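Local coordinates for OxyA protein (Actinoplanes teichomyceticus, PDB 5HH3), which is a haem-dependent cytochrome P450 that probably catalyses a phenolic coupling step in the cyclisation of the glycopeptide antibiotic precursor peptide, at residues Asp273-Val278 with Leu353-Phe358. Sequence-based numbering, arbitrary orientation.
Sequences DWLDEV and LAELVF. With HEM (protoporphyrin IX containing Fe), chain G.
Leu275 reaches across to helix 351-368 with both methyls, which part over the turn between Glu355 and Phe358. Its CG stands anti to the backbone N (chi1 178°), which carries the branch out toward the other helix. CD1 packs on Phe358 CB at 3.8 Å, the two side chains crossing at about a right angle, while CD2 rests 3.7 Å from the carbonyl O of Glu355 and also touches the CB of that residue. On one flank Trp274 adds the rim of its indole, whose CH2 meets Phe358 O at 3.9 Å in the ring plane; Leu275 CB lies over one face of the same indole.

Phe358 starts toward helix 274-282 but then turns off to the cofactor. The edge of its ring faces the haem, with CZ 3.7 Å from the methyl CMC, and Ala354 O sits above one face, toward the rim. Ala354 CB touches the same methyl, and Leu353 CD2 meets the vinyl carbon CBB. Phe246 of helix 225-256 stacks with the Phe358 ring.

At the other flank the carboxylates of Asp276 and Glu355 come near each other, OD1 to OE1 4.4 Å. The salt bridge from Glu355 OE1 to Arg351 probably eases this repulsion. In P450 nomenclature the two helices are K, which carries the ExxR pair Glu277 and Arg280, completed by Arg333 to the E-R-R triad of P450s, and L, which follows the haem-ligating Cys348. The axes of the short segments 274-278 and 353-358 approach to 11.3 Å at an angle of 107°, and only 179 Å² is buried. With no hydrogen bond spanning the segments, the junction depends on van der Waals contact, chiefly through Leu275, and Phe358 extends that apolar packing to the haem edge.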
# COMPACT_ATOMS: atom_id res chain seq x y z
N ASP B 273 30.52 -22.22 13.32
CA ASP B 273 29.34 -21.33 13.25
C ASP B 273 29.30 -20.46 11.99
O ASP B 273 28.62 -19.44 11.98
CB ASP B 273 29.25 -20.46 14.52
CG ASP B 273 29.10 -21.29 15.78
OD1 ASP B 273 28.26 -22.23 15.78
OD2 ASP B 273 29.81 -21.02 16.77
N TRP B 274 30.00 -20.87 10.92
CA TRP B 274 30.12 -20.05 9.70
C TRP B 274 28.78 -19.59 9.11
O TRP B 274 28.67 -18.47 8.60
CB TRP B 274 30.92 -20.81 8.62
CG TRP B 274 30.21 -22.00 8.04
CD1 TRP B 274 30.29 -23.30 8.46
CD2 TRP B 274 29.33 -21.99 6.93
NE1 TRP B 274 29.48 -24.09 7.70
CE2 TRP B 274 28.89 -23.32 6.74
CE3 TRP B 274 28.84 -21.00 6.08
CZ2 TRP B 274 27.99 -23.68 5.74
CZ3 TRP B 274 27.95 -21.36 5.08
CH2 TRP B 274 27.54 -22.69 4.92
N LEU B 275 27.76 -20.46 9.16
CA LEU B 275 26.48 -20.16 8.55
C LEU B 275 25.75 -19.06 9.30
O LEU B 275 25.14 -18.21 8.67
CB LEU B 275 25.60 -21.40 8.43
CG LEU B 275 24.21 -21.17 7.83
CD1 LEU B 275 24.29 -20.53 6.46
CD2 LEU B 275 23.43 -22.47 7.78
N ASP B 276 25.82 -19.06 10.63
CA ASP B 276 25.24 -17.96 11.41
C ASP B 276 25.82 -16.60 11.04
O ASP B 276 25.09 -15.63 11.02
CB ASP B 276 25.41 -18.19 12.91
CG ASP B 276 24.56 -19.33 13.43
OD1 ASP B 276 23.43 -19.50 12.94
OD2 ASP B 276 25.03 -20.04 14.33
N GLU B 277 27.13 -16.53 10.74
CA GLU B 277 27.74 -15.27 10.27
C GLU B 277 27.28 -14.87 8.86
O GLU B 277 27.04 -13.70 8.60
CB GLU B 277 29.27 -15.34 10.32
CG GLU B 277 29.99 -14.12 9.79
CD GLU B 277 29.86 -12.88 10.64
OE1 GLU B 277 30.44 -11.85 10.23
OE2 GLU B 277 29.18 -12.88 11.70
N VAL B 278 27.16 -15.82 7.95
CA VAL B 278 26.71 -15.53 6.59
C VAL B 278 25.29 -15.00 6.64
O VAL B 278 24.98 -14.01 5.99
CB VAL B 278 26.78 -16.77 5.67
CG1 VAL B 278 26.22 -16.45 4.28
CG2 VAL B 278 28.21 -17.24 5.53
N LEU B 353 14.67 -26.06 7.60
CA LEU B 353 14.74 -26.37 6.18
C LEU B 353 15.67 -25.39 5.42
O LEU B 353 16.54 -25.83 4.67
CB LEU B 353 13.35 -26.39 5.54
CG LEU B 353 13.25 -26.65 4.03
CD1 LEU B 353 13.92 -27.95 3.65
CD2 LEU B 353 11.80 -26.69 3.58
N ALA B 354 15.46 -24.09 5.61
CA ALA B 354 16.30 -23.09 4.98
C ALA B 354 17.78 -23.32 5.32
O ALA B 354 18.60 -23.40 4.41
CB ALA B 354 15.88 -21.69 5.37
N GLU B 355 18.09 -23.52 6.60
CA GLU B 355 19.48 -23.72 7.02
C GLU B 355 20.11 -24.97 6.46
O GLU B 355 21.30 -24.95 6.14
CB GLU B 355 19.62 -23.71 8.54
CG GLU B 355 19.43 -22.32 9.13
CD GLU B 355 19.56 -22.28 10.65
OE1 GLU B 355 19.80 -21.19 11.20
OE2 GLU B 355 19.38 -23.32 11.30
N LEU B 356 19.34 -26.05 6.36
CA LEU B 356 19.81 -27.30 5.75
C LEU B 356 20.21 -27.10 4.28
O LEU B 356 21.26 -27.59 3.84
CB LEU B 356 18.73 -28.39 5.83
CG LEU B 356 19.01 -29.70 5.09
CD1 LEU B 356 20.28 -30.35 5.66
CD2 LEU B 356 17.84 -30.66 5.16
N VAL B 357 19.37 -26.39 3.54
CA VAL B 357 19.67 -26.05 2.15
C VAL B 357 20.96 -25.20 2.05
O VAL B 357 21.80 -25.48 1.23
CB VAL B 357 18.48 -25.36 1.45
CG1 VAL B 357 18.87 -24.84 0.06
CG2 VAL B 357 17.32 -26.35 1.31
N PHE B 358 21.11 -24.20 2.92
CA PHE B 358 22.26 -23.30 2.86
C PHE B 358 23.53 -24.00 3.28
O PHE B 358 24.57 -23.83 2.64
CB PHE B 358 22.07 -22.06 3.73
CG PHE B 358 20.82 -21.26 3.46
CD1 PHE B 358 20.20 -21.25 2.22
CD2 PHE B 358 20.26 -20.48 4.49
CE1 PHE B 358 19.04 -20.48 2.01
CE2 PHE B 358 19.12 -19.72 4.28
CZ PHE B 358 18.51 -19.71 3.04
CHA HEM G . 8.22 -16.42 9.12
CHB HEM G . 8.27 -20.40 6.35
CHC HEM G . 12.76 -19.25 4.84
CHD HEM G . 12.70 -15.35 7.67
C1A HEM G . 7.85 -17.57 8.47
C2A HEM G . 6.56 -18.15 8.56
C3A HEM G . 6.57 -19.28 7.79
C4A HEM G . 7.87 -19.39 7.22
CMA HEM G . 5.42 -20.22 7.56
CAA HEM G . 5.39 -17.62 9.37
CBA HEM G . 5.47 -18.20 10.78
CGA HEM G . 4.38 -17.72 11.72
O1A HEM G . 3.75 -16.65 11.53
O2A HEM G . 4.09 -18.41 12.73
C1B HEM G . 9.51 -20.44 5.67
C2B HEM G . 9.89 -21.46 4.73
C3B HEM G . 11.16 -21.15 4.29
C4B HEM G . 11.53 -19.90 5.01
CMB HEM G . 9.05 -22.65 4.31
CAB HEM G . 12.07 -21.85 3.36
CBB HEM G . 11.90 -23.06 2.81
C1C HEM G . 13.16 -18.07 5.46
C2C HEM G . 14.40 -17.43 5.26
C3C HEM G . 14.38 -16.29 6.08
C4C HEM G . 13.12 -16.28 6.76
CMC HEM G . 15.51 -17.88 4.33
CAC HEM G . 15.43 -15.25 6.29
CBC HEM G . 16.65 -15.23 5.76
C1D HEM G . 11.44 -15.36 8.27
C2D HEM G . 11.05 -14.28 9.20
C3D HEM G . 9.80 -14.57 9.60
C4D HEM G . 9.46 -15.83 8.91
CMD HEM G . 11.82 -13.06 9.64
CAD HEM G . 8.98 -13.74 10.57
CBD HEM G . 8.21 -12.57 9.92
CGD HEM G . 7.41 -11.79 10.97
O1D HEM G . 6.68 -10.83 10.67
O2D HEM G . 7.45 -12.04 12.19
NA HEM G . 8.66 -18.35 7.66
NB HEM G . 10.52 -19.57 5.82
NC HEM G . 12.42 -17.40 6.39
ND HEM G . 10.47 -16.29 8.16
FE HEM G . 10.50 -17.87 7.05
O HOH W 1 9.50 -16.80 5.54